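Immunogenic protein MPT63/MPB63 (PDB 1LMI) is a major secreted, immunoprotective beta-sandwich antigen of Mycobacterium tuberculosis whose molecular function is not established. Local coordinates at residues A[49-54]-A[100-105]. Residues are numbered along the deposited sequence; the frame is centred on the assembly and turned at random.
Sequences EATATV and QSTGKI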
loop_
_atom_site.group_PDB
_atom_site.type_symbol
_atom_site.label_atom_id
_atom_site.label_comp_id
_atom_site.label_asym_id
_atom_site.label_seq_id
_atom_site.Cartn_x
_atom_site.Cartn_y
_atom_site.Cartn_z
ATOM N N GLU A 49 -9.479 -4.717 1.721
ATOM C CA GLU A 49 -8.470 -4.882 0.701
ATOM C C GLU A 49 -8.281 -3.561 -0.072
ATOM O O GLU A 49 -9.124 -2.677 -0.040
ATOM C CB GLU A 49 -8.818 -5.998 -0.284
ATOM C CG GLU A 49 -10.110 -5.739 -1.067
ATOM C CD GLU A 49 -10.380 -6.763 -2.136
ATOM O OE1 GLU A 49 -10.731 -7.930 -1.804
ATOM O OE2 GLU A 49 -10.242 -6.463 -3.326
ATOM N N ALA A 50 -7.128 -3.487 -0.748
ATOM C CA ALA A 50 -6.955 -2.491 -1.796
ATOM C C ALA A 50 -6.148 -3.196 -2.907
ATOM O O ALA A 50 -5.528 -4.249 -2.720
ATOM C CB ALA A 50 -6.296 -1.207 -1.353
ATOM N N THR A 51 -6.161 -2.617 -4.099
ATOM C CA THR A 51 -5.354 -3.088 -5.212
ATOM C C THR A 51 -4.220 -2.104 -5.470
ATOM O O THR A 51 -4.442 -0.919 -5.737
ATOM C CB THR A 51 -6.197 -3.236 -6.476
ATOM O OG1 THR A 51 -7.223 -4.228 -6.235
ATOM C CG2 THR A 51 -5.327 -3.690 -7.638
ATOM N N ALA A 52 -2.992 -2.587 -5.343
ATOM C CA ALA A 52 -1.797 -1.754 -5.424
ATOM C C ALA A 52 -0.899 -2.233 -6.564
ATOM O O ALA A 52 -0.800 -3.444 -6.790
ATOM C CB ALA A 52 -1.020 -1.787 -4.132
ATOM N N THR A 53 -0.320 -1.262 -7.237
ATOM C CA THR A 53 0.581 -1.506 -8.367
ATOM C C THR A 53 1.847 -0.662 -8.204
ATOM O O THR A 53 1.753 0.558 -8.004
ATOM C CB THR A 53 -0.077 -1.141 -9.705
ATOM O OG1 THR A 53 -1.350 -1.818 -9.822
ATOM C CG2 THR A 53 0.774 -1.613 -10.886
ATOM N N VAL A 54 3.018 -1.300 -8.274
ATOM C CA VAL A 54 4.290 -0.575 -8.215
ATOM C C VAL A 54 4.936 -0.585 -9.599
ATOM O O VAL A 54 4.851 -1.589 -10.339
ATOM C CB VAL A 54 5.207 -1.136 -7.131
ATOM C CG1 VAL A 54 5.560 -2.599 -7.368
ATOM C CG2 VAL A 54 6.448 -0.244 -7.078
ATOM N N GLN A 100 6.269 -3.538 -13.967
ATOM C CA GLN A 100 5.300 -3.239 -12.920
ATOM C C GLN A 100 4.900 -4.520 -12.215
ATOM O O GLN A 100 5.088 -5.610 -12.775
ATOM C CB GLN A 100 4.052 -2.521 -13.490
ATOM C CG GLN A 100 4.432 -1.311 -14.313
ATOM C CD GLN A 100 3.384 -0.253 -14.481
ATOM O OE1 GLN A 100 2.434 -0.195 -13.695
ATOM N NE2 GLN A 100 3.545 0.622 -15.459
ATOM N N SER A 101 4.312 -4.349 -11.022
ATOM C CA SER A 101 3.851 -5.511 -10.267
ATOM C C SER A 101 2.551 -5.166 -9.573
ATOM O O SER A 101 2.506 -4.090 -8.956
ATOM C CB SER A 101 4.965 -5.935 -9.308
ATOM O OG SER A 101 4.695 -7.125 -8.623
ATOM N N THR A 102 1.529 -6.004 -9.655
ATOM C CA THR A 102 0.257 -5.611 -9.058
ATOM C C THR A 102 -0.321 -6.728 -8.202
ATOM O O THR A 102 0.038 -7.904 -8.340
ATOM C CB THR A 102 -0.716 -5.183 -10.188
ATOM O OG1 THR A 102 -1.832 -4.485 -9.644
ATOM C CG2 THR A 102 -1.293 -6.434 -10.862
ATOM N N GLY A 103 -1.247 -6.333 -7.330
ATOM C CA GLY A 103 -1.956 -7.378 -6.572
ATOM C C GLY A 103 -2.689 -6.733 -5.416
ATOM O O GLY A 103 -2.745 -5.514 -5.249
ATOM N N LYS A 104 -3.273 -7.590 -4.574
ATOM C CA LYS A 104 -3.961 -7.071 -3.402
ATOM C C LYS A 104 -3.090 -6.901 -2.168
ATOM O O LYS A 104 -2.080 -7.566 -1.970
ATOM C CB LYS A 104 -5.087 -8.061 -3.023
ATOM C CG LYS A 104 -6.026 -8.347 -4.188
ATOM C CD LYS A 104 -6.812 -7.116 -4.571
ATOM C CE LYS A 104 -8.227 -7.383 -5.039
ATOM N NZ LYS A 104 -8.377 -8.495 -6.004
ATOM N N ILE A 105 -3.557 -5.992 -1.312
ATOM C CA ILE A 105 -3.006 -5.834 0.041
ATOM C C ILE A 105 -4.217 -5.861 0.964
ATOM O O ILE A 105 -5.312 -5.456 0.551
ATOM C CB ILE A 105 -2.204 -4.533 0.196
ATOM C CG1 ILE A 105 -2.959 -3.290 -0.294
ATOM C CG2 ILE A 105 -0.831 -4.614 -0.497
ATOM C CD1 ILE A 105 -2.255 -1.980 0.002
HETATM O O HOH W 1 -11.692 -7.858 -5.421
#
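Ala-50 and Ile-105, Ala-52 and Gly-103, and Val-54 and Ser-101 form three antiparallel hydrogen-bonded pairs, each closed by two backbone bonds. The middle pair is the straightest at its acceptors: Ala-52 N reaches Gly-103 O at 2.9 Å, nearly along the C=O axis. Between the N-H bonds, CA-H...O contacts fill in, as from Lys-104 CA to Ala-50 O (3.3 Å). The segments run nearly antiparallel, with 168° between their N-to-C directions, and belong to the four-stranded antiparallel sheet of a beta-sandwich, in which 100-109 is an outermost strand and strand 22-33 flanks 46-56 on its other side. They illustrate how alternating side chains give sandwich strands one apolar and one polar face. Ala-50, Ala-52 and Ile-105 turn to the second sheet: Ile-105 CG1 rests 4.1 Å from Ala-50 CB, and Phe-68 of that sheet touches both Ile-105 and Ala-52. Thr-51, Thr-53, Thr-102 and Lys-104 share the other face. Thr-102 OG1, anti to its backbone N (chi1 -165°), sits 2.7 Å from Thr-53 OG1 in a hydroxyl-hydroxyl hydrogen bond, with Ala-52 O as a further possible acceptor at 3.2 Å. The bent Lys-104 chain brings CD to 3.4 Å from Thr-51 OG1. Lys-104 NZ makes a long salt bridge of 3.8 Å to Glu-49 OE2, whose position is less certain, whereas Glu-49 OE1 is hydrogen-bonded to Ser-34 OG.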